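Local coordinates for protein ubiquitin-conjugating enzyme (Plasmodium vivax, PDB 2FO3) that probably carries activated ubiquitin as a thioester and passes it on to substrates, as E2 ubiquitin-conjugating enzymes of the UBC family do, at residues A[15-20]-A[102-107]; A[39-44]-A[54-59]; A[63-68]-A[97-102]; A[72-77]-A[88-93]. All coordinates share one frame; numbering follows the deposited sequence.

Contact 1. Residues A[15-20]-A[102-107]; sequences LHNFLN and SLSISG
Asn17 and Phe18, neighbours on helix 10-20, reach the first turn of helix 105-116 in two different ways, one polar and one apolar. The Asn17 side chain extends with CG anti to the backbone N (chi1 179°), which carries its carboxamide oxygen across the gap, so that Asn17 OD1 lies 3.4 Å from Ser106 CB. A water joins the two helices here: it lies 2.9 Å from Asn17 OD1 and accepts from Ser106 N at 3.0 Å. That N-H belongs to the first turn, where an amide has no preceding helical carbonyl to bind, so a bound water suits it. A second water lies 2.7 Å from Ser104 OG and makes a weak bond to Asn17 OD1. Ser104 is the N-cap: with OG between the backbone N and the carbonyl carbon (chi1 72°), Ser104 OG accepts from Gly107 N at 2.9 Å. The small hydroxymethyl of Ser106 lets the Phe18 ring come close, Phe18 CD1 lying 3.7 Å obliquely from Ser106 N, while Ile105 CG2 is 4.2 Å from Phe18 CD1. Ser106 OG turns to Asn21 O, just past the end of helix 10-20. Beyond the contact, Phe18 packs on Leu28, Val40 and Val109. The serine N-cap of helix 105-116 thus sits beside the N-terminal helix of the UBC fold.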
loop_
_atom_site.group_PDB
_atom_site.type_symbol
_atom_site.label_atom_id
_atom_site.label_comp_id
_atom_site.label_asym_id
_atom_site.label_seq_id
_atom_site.Cartn_x
_atom_site.Cartn_y
_atom_site.Cartn_z
ATOM N N LEU A 15 -6.204 5.164 -9.483
ATOM C CA LEU A 15 -4.985 5.161 -10.312
ATOM C C LEU A 15 -4.580 6.596 -10.667
ATOM O O LEU A 15 -3.442 6.981 -10.457
ATOM C CB LEU A 15 -5.190 4.346 -11.577
ATOM C CG LEU A 15 -4.022 4.313 -12.592
ATOM C CD1 LEU A 15 -2.673 3.869 -11.994
ATOM C CD2 LEU A 15 -4.447 3.408 -13.739
ATOM N N HIS A 16 -5.535 7.379 -11.186
ATOM C CA HIS A 16 -5.323 8.823 -11.393
ATOM C C HIS A 16 -4.828 9.488 -10.129
ATOM O O HIS A 16 -3.860 10.240 -10.146
ATOM C CB HIS A 16 -6.626 9.508 -11.865
ATOM C CG HIS A 16 -6.569 11.007 -11.799
ATOM N ND1 HIS A 16 -5.682 11.755 -12.547
ATOM C CD2 HIS A 16 -7.292 11.898 -11.073
ATOM C CE1 HIS A 16 -5.864 13.043 -12.288
ATOM N NE2 HIS A 16 -6.827 13.156 -11.390
ATOM N N ASN A 17 -5.505 9.223 -9.009
ATOM C CA ASN A 17 -5.112 9.883 -7.762
ATOM C C ASN A 17 -3.707 9.574 -7.327
ATOM O O ASN A 17 -2.963 10.484 -6.915
ATOM C CB ASN A 17 -6.096 9.557 -6.630
ATOM C CG ASN A 17 -5.690 10.203 -5.340
ATOM O OD1 ASN A 17 -5.243 9.536 -4.402
ATOM N ND2 ASN A 17 -5.773 11.516 -5.297
ATOM N N PHE A 18 -3.336 8.292 -7.419
ATOM C CA PHE A 18 -2.027 7.826 -7.037
ATOM C C PHE A 18 -0.950 8.400 -7.971
ATOM O O PHE A 18 0.082 8.855 -7.510
ATOM C CB PHE A 18 -1.971 6.307 -7.059
ATOM C CG PHE A 18 -0.885 5.741 -6.201
ATOM C CD1 PHE A 18 -1.189 5.187 -4.954
ATOM C CD2 PHE A 18 0.441 5.757 -6.623
ATOM C CE1 PHE A 18 -0.183 4.645 -4.159
ATOM C CE2 PHE A 18 1.480 5.233 -5.820
ATOM C CZ PHE A 18 1.175 4.669 -4.604
ATOM N N LEU A 19 -1.201 8.379 -9.278
ATOM C CA LEU A 19 -0.185 8.882 -10.239
ATOM C C LEU A 19 -0.014 10.365 -10.101
ATOM O O LEU A 19 1.090 10.874 -10.212
ATOM C CB LEU A 19 -0.572 8.557 -11.670
ATOM C CG LEU A 19 -0.559 7.063 -11.990
ATOM C CD1 LEU A 19 -1.099 6.826 -13.410
ATOM C CD2 LEU A 19 0.855 6.429 -11.784
ATOM N N ASN A 20 -1.121 11.060 -9.864
ATOM C CA ASN A 20 -1.077 12.518 -9.703
ATOM C C ASN A 20 -0.555 12.954 -8.324
ATOM O O ASN A 20 0.197 13.940 -8.204
ATOM C CB ASN A 20 -2.445 13.115 -10.002
ATOM C CG ASN A 20 -2.369 14.267 -10.957
ATOM O OD1 ASN A 20 -3.100 15.250 -10.813
ATOM N ND2 ASN A 20 -1.469 14.162 -11.958
ATOM N N SER A 102 -14.267 5.247 1.472
ATOM C CA SER A 102 -13.770 6.486 0.818
ATOM C C SER A 102 -12.254 6.673 0.873
ATOM O O SER A 102 -11.713 7.556 0.208
ATOM C CB SER A 102 -14.479 7.744 1.366
ATOM O OG SER A 102 -15.810 7.693 0.931
ATOM N N LEU A 103 -11.585 5.822 1.652
ATOM C CA LEU A 103 -10.126 5.790 1.725
ATOM C C LEU A 103 -9.535 5.744 0.307
ATOM O O LEU A 103 -9.965 4.928 -0.525
ATOM C CB LEU A 103 -9.663 4.557 2.533
ATOM C CG LEU A 103 -8.184 4.140 2.654
ATOM C CD1 LEU A 103 -7.336 5.226 3.295
ATOM C CD2 LEU A 103 -8.032 2.800 3.419
ATOM N N SER A 104 -8.587 6.642 0.035
ATOM C CA SER A 104 -7.798 6.557 -1.188
ATOM C C SER A 104 -6.670 5.548 -1.010
ATOM O O SER A 104 -6.147 5.370 0.106
ATOM C CB SER A 104 -7.193 7.926 -1.541
ATOM O OG SER A 104 -6.143 8.295 -0.671
ATOM N N ILE A 105 -6.246 4.906 -2.101
ATOM C CA ILE A 105 -5.104 3.985 -2.003
ATOM C C ILE A 105 -3.818 4.760 -1.660
ATOM O O ILE A 105 -2.987 4.302 -0.877
ATOM C CB ILE A 105 -4.928 3.166 -3.303
ATOM C CG1 ILE A 105 -6.240 2.419 -3.654
ATOM C CG2 ILE A 105 -3.675 2.248 -3.231
ATOM C CD1 ILE A 105 -6.785 1.438 -2.541
ATOM N N SER A 106 -3.634 5.912 -2.286
ATOM C CA SER A 106 -2.532 6.792 -1.913
ATOM C C SER A 106 -2.450 7.035 -0.369
ATOM O O SER A 106 -1.384 6.902 0.230
ATOM C CB SER A 106 -2.631 8.130 -2.671
ATOM O OG SER A 106 -1.437 8.834 -2.479
ATOM N N GLY A 107 -3.581 7.387 0.253
ATOM C CA GLY A 107 -3.654 7.634 1.708
ATOM C C GLY A 107 -3.394 6.362 2.523
ATOM O O GLY A 107 -2.787 6.428 3.603
HETATM O O HOH W 1 -5.148 6.671 -4.741
HETATM O O HOH W 2 -4.948 10.682 -1.164
#

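Contact 2. Residues A[39-44]-A[54-59]; sequences IVKYVG and VYKLKI
With its first two torsions at -47° and -70°, Ile39 bends back so that its CD1 rests on the methylenes of Lys58, 3.7 Å from Lys58 CG, while Ile39 CG2, anti to the backbone N, meets Lys56 CB. Val40 points to the other face of the sheet, and its CG2, set beside the backbone N, reaches Ile59 CD1 at 3.7 Å. The two backbones form an antiparallel pair. Val40 and Leu57 bond to each other in both directions, with Leu57 N to Val40 O at 2.7 Å, and Tyr42 and Tyr55 do the same, Tyr42 N to Tyr55 O measuring 2.8 Å. This hairpin is the centre of the four-stranded meander sheet of the UBC fold. Beta-branched and leucine side chains fit its inner face: Val40, Leu57 and Ile59 lie buried, Leu57 and Ile59 against helix 105-116. Tyr42 also faces that helix, at Ile113; Gly44 N lies over the centre of its ring, and Tyr42 OH bonds to Leu45 N. The face bearing Ile39, Lys41, Val43, Val54, Lys56 and Lys58 is more open to solvent, and long lysines suit it because their aliphatic stems pack while their ends reach toward solvent. Lys41 CE lies 3.9 Å from Val54 CG1. A water accepts from Lys41 NZ at 2.9 Å and weakly from Lys56 NZ, which may ease the repulsion between the two ammonium groups, Lys41 NZ and Lys56 NZ standing 5.7 Å apart.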
loop_
_atom_site.group_PDB
_atom_site.type_symbol
_atom_site.label_atom_id
_atom_site.label_comp_id
_atom_site.label_asym_id
_atom_site.label_seq_id
_atom_site.Cartn_x
_atom_site.Cartn_y
_atom_site.Cartn_z
ATOM N N ILE A 39 1.579 -2.873 -7.634
ATOM C CA ILE A 39 2.765 -3.053 -6.817
ATOM C C ILE A 39 3.349 -1.679 -6.595
ATOM O O ILE A 39 3.741 -0.985 -7.549
ATOM C CB ILE A 39 3.880 -3.932 -7.466
ATOM C CG1 ILE A 39 3.327 -5.227 -8.073
ATOM C CG2 ILE A 39 5.028 -4.201 -6.463
ATOM C CD1 ILE A 39 2.861 -6.201 -7.077
ATOM N N VAL A 40 3.396 -1.291 -5.336
ATOM C CA VAL A 40 3.975 -0.017 -4.943
ATOM C C VAL A 40 5.404 -0.205 -4.405
ATOM O O VAL A 40 5.658 -1.034 -3.504
ATOM C CB VAL A 40 3.045 0.709 -3.909
ATOM C CG1 VAL A 40 3.704 1.986 -3.356
ATOM C CG2 VAL A 40 1.729 1.030 -4.543
ATOM N N LYS A 41 6.341 0.554 -4.964
ATOM C CA LYS A 41 7.726 0.574 -4.486
ATOM C C LYS A 41 7.939 1.747 -3.525
ATOM O O LYS A 41 7.687 2.896 -3.875
ATOM C CB LYS A 41 8.706 0.672 -5.683
ATOM C CG LYS A 41 10.180 0.803 -5.286
ATOM C CD LYS A 41 11.085 0.703 -6.510
ATOM C CE LYS A 41 12.518 1.165 -6.170
ATOM N NZ LYS A 41 13.553 0.783 -7.217
ATOM N N TYR A 42 8.386 1.442 -2.316
ATOM C CA TYR A 42 8.710 2.455 -1.344
ATOM C C TYR A 42 10.198 2.405 -1.059
ATOM O O TYR A 42 10.749 1.343 -0.782
ATOM C CB TYR A 42 7.891 2.257 -0.056
ATOM C CG TYR A 42 8.386 3.052 1.113
ATOM C CD1 TYR A 42 8.414 4.463 1.072
ATOM C CD2 TYR A 42 8.783 2.403 2.294
ATOM C CE1 TYR A 42 8.876 5.212 2.187
ATOM C CE2 TYR A 42 9.224 3.121 3.391
ATOM C CZ TYR A 42 9.278 4.521 3.337
ATOM O OH TYR A 42 9.732 5.206 4.435
ATOM N N VAL A 43 10.852 3.563 -1.172
ATOM C CA VAL A 43 12.266 3.697 -0.789
ATOM C C VAL A 43 12.279 4.376 0.556
ATOM O O VAL A 43 11.796 5.490 0.690
ATOM C CB VAL A 43 13.075 4.522 -1.809
ATOM C CG1 VAL A 43 14.577 4.569 -1.399
ATOM C CG2 VAL A 43 12.896 3.944 -3.215
ATOM N N GLY A 44 12.796 3.674 1.556
ATOM C CA GLY A 44 12.818 4.141 2.944
ATOM C C GLY A 44 13.299 5.565 3.103
ATOM O O GLY A 44 14.379 5.943 2.606
ATOM N N VAL A 54 14.711 -0.699 0.103
ATOM C CA VAL A 54 13.591 -0.790 -0.823
ATOM C C VAL A 54 12.607 -1.819 -0.332
ATOM O O VAL A 54 13.001 -2.939 0.005
ATOM C CB VAL A 54 14.059 -1.113 -2.269
ATOM C CG1 VAL A 54 12.870 -1.417 -3.210
ATOM C CG2 VAL A 54 14.918 0.033 -2.814
ATOM N N TYR A 55 11.330 -1.419 -0.250
ATOM C CA TYR A 55 10.244 -2.341 0.069
ATOM C C TYR A 55 9.144 -2.239 -0.972
ATOM O O TYR A 55 8.889 -1.168 -1.534
ATOM C CB TYR A 55 9.715 -2.122 1.517
ATOM C CG TYR A 55 10.798 -2.343 2.536
ATOM C CD1 TYR A 55 11.198 -3.645 2.888
ATOM C CD2 TYR A 55 11.479 -1.262 3.113
ATOM C CE1 TYR A 55 12.238 -3.855 3.806
ATOM C CE2 TYR A 55 12.508 -1.464 4.034
ATOM C CZ TYR A 55 12.880 -2.760 4.364
ATOM O OH TYR A 55 13.874 -2.965 5.256
ATOM N N LYS A 56 8.501 -3.362 -1.239
ATOM C CA LYS A 56 7.448 -3.425 -2.232
ATOM C C LYS A 56 6.157 -3.906 -1.606
ATOM O O LYS A 56 6.122 -4.918 -0.925
ATOM C CB LYS A 56 7.847 -4.272 -3.443
ATOM C CG LYS A 56 8.774 -3.493 -4.376
ATOM C CD LYS A 56 9.094 -4.220 -5.635
ATOM C CE LYS A 56 9.934 -3.309 -6.544
ATOM N NZ LYS A 56 10.456 -4.019 -7.732
ATOM N N LEU A 57 5.101 -3.161 -1.866
ATOM C CA LEU A 57 3.783 -3.423 -1.301
ATOM C C LEU A 57 2.864 -3.911 -2.418
ATOM O O LEU A 57 2.655 -3.209 -3.455
ATOM C CB LEU A 57 3.270 -2.093 -0.726
ATOM C CG LEU A 57 2.341 -1.864 0.444
ATOM C CD1 LEU A 57 2.773 -2.600 1.720
ATOM C CD2 LEU A 57 2.268 -0.339 0.705
ATOM N N LYS A 58 2.301 -5.091 -2.236
ATOM C CA LYS A 58 1.339 -5.609 -3.210
ATOM C C LYS A 58 -0.080 -5.249 -2.766
ATOM O O LYS A 58 -0.433 -5.429 -1.597
ATOM C CB LYS A 58 1.475 -7.102 -3.408
ATOM C CG LYS A 58 0.537 -7.601 -4.498
ATOM C CD LYS A 58 1.071 -8.919 -5.116
ATOM C CE LYS A 58 -0.083 -9.775 -5.596
ATOM N NZ LYS A 58 0.415 -11.119 -6.133
ATOM N N ILE A 59 -0.862 -4.746 -3.705
ATOM C CA ILE A 59 -2.212 -4.281 -3.459
ATOM C C ILE A 59 -3.181 -5.017 -4.360
ATOM O O ILE A 59 -3.079 -4.953 -5.572
ATOM C CB ILE A 59 -2.346 -2.746 -3.629
ATOM C CG1 ILE A 59 -1.419 -2.000 -2.644
ATOM C CG2 ILE A 59 -3.814 -2.312 -3.389
ATOM C CD1 ILE A 59 -1.210 -0.530 -3.030
HETATM O O HOH W 3 12.995 -1.888 -8.043
#

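Contact 3. Residues A[63-68]-A[97-102]; sequences DDYPLK and DDYNPS
The phenol oxygen of Tyr99 is gripped from two sources: it donates to Pro66 O at 2.7 Å and accepts from a water 3.0 Å from Tyr99 OH. The acceptor is met in the carbonyl plane, on a lone pair, with an angle of 134° at Pro66 O, and both partners lie at the edge of the Tyr99 ring. The same water lies 2.7 Å from Tyr65 OH, so one molecule links two tyrosines whose side chains cross at about a right angle. Tyrosine suits both places, offering a flat ring for packing and a hydroxyl at its tip. The peptide before Pro66 is cis, a form proline tolerates well, and Pro66 CB lies back over the centre of the Tyr65 ring. Pro101 brings its CB to 3.4 Å from Pro66 O, and Leu67 CD2 also meets Pro101 CB, at 4.2 Å. Asn100 closes an Asx turn, OD1 accepting from Ser102 N. The first loop joins strands 54-60 and 71-74 and the second runs into helix 105-116, while helix 10-20 borders them: Tyr65 packs on Ile11, and Arg10 NH2 bonds to Pro101 O.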
loop_
_atom_site.group_PDB
_atom_site.type_symbol
_atom_site.label_atom_id
_atom_site.label_comp_id
_atom_site.label_asym_id
_atom_site.label_seq_id
_atom_site.Cartn_x
_atom_site.Cartn_y
_atom_site.Cartn_z
ATOM N N ASP A 63 -13.214 -8.327 -5.666
ATOM C CA ASP A 63 -14.380 -8.112 -6.488
ATOM C C ASP A 63 -15.409 -7.132 -5.877
ATOM O O ASP A 63 -16.130 -6.438 -6.620
ATOM C CB ASP A 63 -15.052 -9.453 -6.794
ATOM C CG ASP A 63 -15.866 -9.404 -8.055
ATOM O OD1 ASP A 63 -15.289 -9.070 -9.121
ATOM O OD2 ASP A 63 -17.076 -9.696 -7.991
ATOM N N ASP A 64 -15.485 -7.096 -4.546
ATOM C CA ASP A 64 -16.415 -6.203 -3.828
ATOM C C ASP A 64 -15.816 -4.831 -3.477
ATOM O O ASP A 64 -16.447 -4.033 -2.753
ATOM C CB ASP A 64 -16.922 -6.879 -2.543
ATOM C CG ASP A 64 -17.968 -7.936 -2.807
ATOM O OD1 ASP A 64 -18.248 -8.238 -3.986
ATOM O OD2 ASP A 64 -18.532 -8.465 -1.821
ATOM N N TYR A 65 -14.602 -4.559 -3.975
ATOM C CA TYR A 65 -13.993 -3.237 -3.796
ATOM C C TYR A 65 -14.934 -2.175 -4.420
ATOM O O TYR A 65 -15.459 -2.380 -5.533
ATOM C CB TYR A 65 -12.581 -3.181 -4.439
ATOM C CG TYR A 65 -11.896 -1.860 -4.217
ATOM C CD1 TYR A 65 -11.334 -1.551 -2.987
ATOM C CD2 TYR A 65 -11.793 -0.909 -5.266
ATOM C CE1 TYR A 65 -10.714 -0.304 -2.773
ATOM C CE2 TYR A 65 -11.176 0.368 -5.050
ATOM C CZ TYR A 65 -10.659 0.647 -3.809
ATOM O OH TYR A 65 -10.053 1.855 -3.544
ATOM N N PRO A 66 -15.111 -1.012 -3.752
ATOM C CA PRO A 66 -14.492 -0.473 -2.555
ATOM C C PRO A 66 -15.186 -0.760 -1.208
ATOM O O PRO A 66 -14.665 -0.366 -0.171
ATOM C CB PRO A 66 -14.522 1.037 -2.823
ATOM C CG PRO A 66 -15.780 1.250 -3.633
ATOM C CD PRO A 66 -16.073 -0.050 -4.340
ATOM N N LEU A 67 -16.333 -1.428 -1.218
ATOM C CA LEU A 67 -17.033 -1.739 0.048
ATOM C C LEU A 67 -16.187 -2.696 0.873
ATOM O O LEU A 67 -16.112 -2.599 2.083
ATOM C CB LEU A 67 -18.437 -2.301 -0.228
ATOM C CG LEU A 67 -19.433 -1.250 -0.746
ATOM C CD1 LEU A 67 -20.830 -1.859 -0.744
ATOM C CD2 LEU A 67 -19.432 0.052 0.080
ATOM N N LYS A 68 -15.518 -3.601 0.189
ATOM C CA LYS A 68 -14.522 -4.425 0.829
ATOM C C LYS A 68 -13.139 -3.789 0.581
ATOM O O LYS A 68 -12.870 -3.262 -0.521
ATOM C CB LYS A 68 -14.624 -5.881 0.355
ATOM C CG LYS A 68 -15.653 -6.736 1.152
ATOM C CD LYS A 68 -17.066 -6.118 1.218
ATOM C CE LYS A 68 -17.937 -6.775 2.319
ATOM N NZ LYS A 68 -19.234 -6.019 2.610
ATOM N N ASP A 97 -10.991 -3.213 10.621
ATOM C CA ASP A 97 -12.016 -2.607 11.465
ATOM C C ASP A 97 -12.327 -1.112 11.224
ATOM O O ASP A 97 -13.477 -0.695 11.349
ATOM C CB ASP A 97 -11.629 -2.810 12.930
ATOM C CG ASP A 97 -11.918 -4.219 13.418
ATOM O OD1 ASP A 97 -11.123 -5.148 13.118
ATOM O OD2 ASP A 97 -12.946 -4.388 14.115
ATOM N N ASP A 98 -11.311 -0.309 10.914
ATOM C CA ASP A 98 -11.530 1.135 10.705
ATOM C C ASP A 98 -11.522 1.544 9.227
ATOM O O ASP A 98 -11.393 2.738 8.910
ATOM C CB ASP A 98 -10.493 1.973 11.480
ATOM C CG ASP A 98 -10.591 1.788 13.002
ATOM O OD1 ASP A 98 -11.589 1.186 13.474
ATOM O OD2 ASP A 98 -9.665 2.258 13.718
ATOM N N TYR A 99 -11.659 0.558 8.334
ATOM C CA TYR A 99 -11.732 0.834 6.920
ATOM C C TYR A 99 -12.964 1.668 6.611
ATOM O O TYR A 99 -14.059 1.426 7.139
ATOM C CB TYR A 99 -11.724 -0.462 6.072
ATOM C CG TYR A 99 -11.839 -0.215 4.574
ATOM C CD1 TYR A 99 -10.793 0.372 3.858
ATOM C CD2 TYR A 99 -12.995 -0.577 3.880
ATOM C CE1 TYR A 99 -10.895 0.593 2.487
ATOM C CE2 TYR A 99 -13.112 -0.353 2.535
ATOM C CZ TYR A 99 -12.064 0.232 1.834
ATOM O OH TYR A 99 -12.192 0.448 0.483
ATOM N N ASN A 100 -12.769 2.655 5.758
ATOM C CA ASN A 100 -13.845 3.482 5.266
ATOM C C ASN A 100 -13.741 3.357 3.750
ATOM O O ASN A 100 -12.647 3.526 3.217
ATOM C CB ASN A 100 -13.607 4.914 5.755
ATOM C CG ASN A 100 -14.678 5.864 5.331
ATOM O OD1 ASN A 100 -15.059 5.900 4.169
ATOM N ND2 ASN A 100 -15.172 6.675 6.285
ATOM N N PRO A 101 -14.870 3.065 3.039
ATOM C CA PRO A 101 -14.754 2.833 1.588
ATOM C C PRO A 101 -14.328 4.083 0.806
ATOM O O PRO A 101 -14.043 3.978 -0.400
ATOM C CB PRO A 101 -16.167 2.386 1.175
ATOM C CG PRO A 101 -17.087 2.874 2.279
ATOM C CD PRO A 101 -16.273 3.014 3.516
ATOM N N SER A 102 -14.267 5.247 1.472
ATOM C CA SER A 102 -13.770 6.486 0.818
ATOM C C SER A 102 -12.254 6.673 0.873
ATOM O O SER A 102 -11.713 7.556 0.208
ATOM C CB SER A 102 -14.479 7.744 1.366
ATOM O OG SER A 102 -15.810 7.693 0.931
HETATM O O HOH W 4 -10.189 2.213 -0.833
#

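Contact 4. Residues A[72-77]-A[88-93]; sequences VYFLQK and GDICLS
Ile90 lays its CD1 and CG1 against the CD2 and CE2 side of the Phe74 ring, with Ile90 CD1 3.6 Å from Phe74 CE2, the two side chains crossing at about a right angle. In the UBC fold this is where the chain after the last strand of the sheet returns beside that strand; the Gly-Asp-Ile-Cys-Leu sequence of 88-92 resembles the stretch that carries the active-site cysteine in E2 enzymes. Ile90 has CG1 beside its backbone N and continues extended (chi2 161°), which pushes CD1 in far enough to touch Val72 CG1 as well, at 4.1 Å. Branched and aromatic groups are apt here because Val72 and Phe74 face the hydrophobic core, where both pack on Ile112. The backbones meet at Gly88. Its O accepts from Phe74 N at 2.9 Å, a nearly straight bond at hydrogen, though the donor stands above the carbonyl plane, and Gly88 CA makes a C-H...O contact of 3.4 Å to Phe74 O. Glycine fits on two counts: its phi is positive, and a CB would collide with that same Phe74 O. At the flank, Tyr73 CB lies 3.7 Å from Asp89 OD1, while Asp89 OD2 bonds to Asn87 ND2 and Gln76 NE2 to Ser86 O. Further along, a water accepts from Ile90 N at 2.7 Å.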
loop_
_atom_site.group_PDB
_atom_site.type_symbol
_atom_site.label_atom_id
_atom_site.label_comp_id
_atom_site.label_asym_id
_atom_site.label_seq_id
_atom_site.Cartn_x
_atom_site.Cartn_y
_atom_site.Cartn_z
ATOM N N VAL A 72 -3.576 -5.762 1.197
ATOM C CA VAL A 72 -2.252 -5.079 1.056
ATOM C C VAL A 72 -1.231 -5.759 1.931
ATOM O O VAL A 72 -1.452 -5.914 3.159
ATOM C CB VAL A 72 -2.337 -3.558 1.443
ATOM C CG1 VAL A 72 -0.986 -2.838 1.280
ATOM C CG2 VAL A 72 -3.350 -2.857 0.622
ATOM N N TYR A 73 -0.116 -6.175 1.328
ATOM C CA TYR A 73 0.962 -6.771 2.090
ATOM C C TYR A 73 2.317 -6.531 1.422
ATOM O O TYR A 73 2.384 -6.289 0.206
ATOM C CB TYR A 73 0.700 -8.274 2.309
ATOM C CG TYR A 73 0.676 -9.096 1.046
ATOM C CD1 TYR A 73 1.837 -9.709 0.567
ATOM C CD2 TYR A 73 -0.513 -9.247 0.312
ATOM C CE1 TYR A 73 1.824 -10.448 -0.598
ATOM C CE2 TYR A 73 -0.544 -10.013 -0.867
ATOM C CZ TYR A 73 0.629 -10.609 -1.307
ATOM O OH TYR A 73 0.611 -11.367 -2.450
ATOM N N PHE A 74 3.383 -6.607 2.218
ATOM C CA PHE A 74 4.747 -6.406 1.704
ATOM C C PHE A 74 5.301 -7.649 1.026
ATOM O O PHE A 74 5.116 -8.781 1.516
ATOM C CB PHE A 74 5.679 -6.019 2.823
ATOM C CG PHE A 74 5.529 -4.599 3.275
ATOM C CD1 PHE A 74 6.192 -3.563 2.588
ATOM C CD2 PHE A 74 4.744 -4.285 4.390
ATOM C CE1 PHE A 74 6.062 -2.223 3.012
ATOM C CE2 PHE A 74 4.614 -2.968 4.815
ATOM C CZ PHE A 74 5.287 -1.929 4.116
ATOM N N LEU A 75 5.984 -7.446 -0.105
ATOM C CA LEU A 75 6.657 -8.546 -0.778
ATOM C C LEU A 75 7.901 -8.884 0.016
ATOM O O LEU A 75 8.304 -8.117 0.905
ATOM C CB LEU A 75 6.962 -8.199 -2.247
ATOM C CG LEU A 75 5.718 -7.992 -3.133
ATOM C CD1 LEU A 75 6.126 -7.685 -4.554
ATOM C CD2 LEU A 75 4.748 -9.193 -3.096
ATOM N N GLN A 76 8.501 -10.037 -0.255
ATOM C CA GLN A 76 9.685 -10.474 0.470
ATOM C C GLN A 76 10.912 -9.699 0.021
ATOM O O GLN A 76 11.035 -9.440 -1.167
ATOM C CB GLN A 76 9.885 -12.001 0.262
ATOM C CG GLN A 76 8.797 -12.863 0.942
ATOM C CD GLN A 76 8.815 -12.704 2.463
ATOM O OE1 GLN A 76 9.866 -12.846 3.096
ATOM N NE2 GLN A 76 7.648 -12.381 3.055
ATOM N N LYS A 77 11.804 -9.268 0.936
ATOM C CA LYS A 77 11.663 -9.395 2.400
ATOM C C LYS A 77 10.890 -8.204 2.950
ATOM O O LYS A 77 11.154 -7.067 2.560
ATOM C CB LYS A 77 13.031 -9.379 3.094
ATOM C CG LYS A 77 13.954 -10.564 2.837
ATOM C CD LYS A 77 13.392 -11.829 3.414
ATOM C CE LYS A 77 14.540 -12.790 3.795
ATOM N NZ LYS A 77 14.047 -14.221 3.811
ATOM N N GLY A 88 4.640 -10.656 5.362
ATOM C CA GLY A 88 4.384 -9.319 4.823
ATOM C C GLY A 88 3.011 -8.756 5.139
ATOM O O GLY A 88 2.759 -7.603 4.836
ATOM N N ASP A 89 2.114 -9.551 5.745
ATOM C CA ASP A 89 0.776 -9.029 6.178
ATOM C C ASP A 89 0.935 -7.887 7.143
ATOM O O ASP A 89 1.898 -7.835 7.905
ATOM C CB ASP A 89 -0.068 -10.117 6.850
ATOM C CG ASP A 89 -0.609 -11.135 5.870
ATOM O OD1 ASP A 89 -0.589 -10.899 4.647
ATOM O OD2 ASP A 89 -1.084 -12.190 6.337
ATOM N N ILE A 90 -0.037 -6.979 7.159
ATOM C CA ILE A 90 0.122 -5.765 7.937
ATOM C C ILE A 90 -1.033 -5.711 8.913
ATOM O O ILE A 90 -2.184 -5.971 8.540
ATOM C CB ILE A 90 0.100 -4.511 7.020
ATOM C CG1 ILE A 90 1.294 -4.558 6.015
ATOM C CG2 ILE A 90 0.092 -3.200 7.834
ATOM C CD1 ILE A 90 1.069 -3.606 4.771
ATOM N N CYS A 91 -0.704 -5.370 10.159
ATOM C CA CYS A 91 -1.696 -5.138 11.191
ATOM C C CYS A 91 -1.940 -3.637 11.245
ATOM O O CYS A 91 -1.132 -2.881 11.788
ATOM C CB CYS A 91 -1.214 -5.661 12.565
ATOM S SG CYS A 91 -2.475 -5.355 13.873
ATOM N N LEU A 92 -3.052 -3.206 10.653
ATOM C CA LEU A 92 -3.391 -1.779 10.567
ATOM C C LEU A 92 -4.898 -1.633 10.529
ATOM O O LEU A 92 -5.536 -2.104 9.596
ATOM C CB LEU A 92 -2.788 -1.144 9.290
ATOM C CG LEU A 92 -3.113 0.347 9.060
ATOM C CD1 LEU A 92 -2.318 1.240 10.015
ATOM C CD2 LEU A 92 -2.852 0.759 7.598
ATOM N N SER A 93 -5.458 -0.956 11.541
ATOM C CA SER A 93 -6.910 -0.773 11.663
ATOM C C SER A 93 -7.559 -0.191 10.405
ATOM O O SER A 93 -8.664 -0.595 10.045
ATOM C CB SER A 93 -7.241 0.122 12.874
ATOM O OG SER A 93 -6.682 -0.421 14.059
HETATM O O HOH W 5 -1.936 -7.148 5.265
#

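From the N terminus, helix 10-20 enters contact 1 and does not meet its partner until 82 residues later, so this contact closes a loop in which the other three nest. Contact 2 closes first, as the short hairpin of the central strands. Contacts 3 and 4 follow it in the chain, with contact 4 nested inside contact 3. Contacts 2 and 4 share the sheet, since strand 54-60 bonds to strand 71-74 and Leu57 packs on Phe74. Contact 1 touches contact 2 where Phe18 meets Val40 and Ile105 meets Ile59. Contact 3 shares Ser102 with contact 1, joining the loops to the start of helix 105-116.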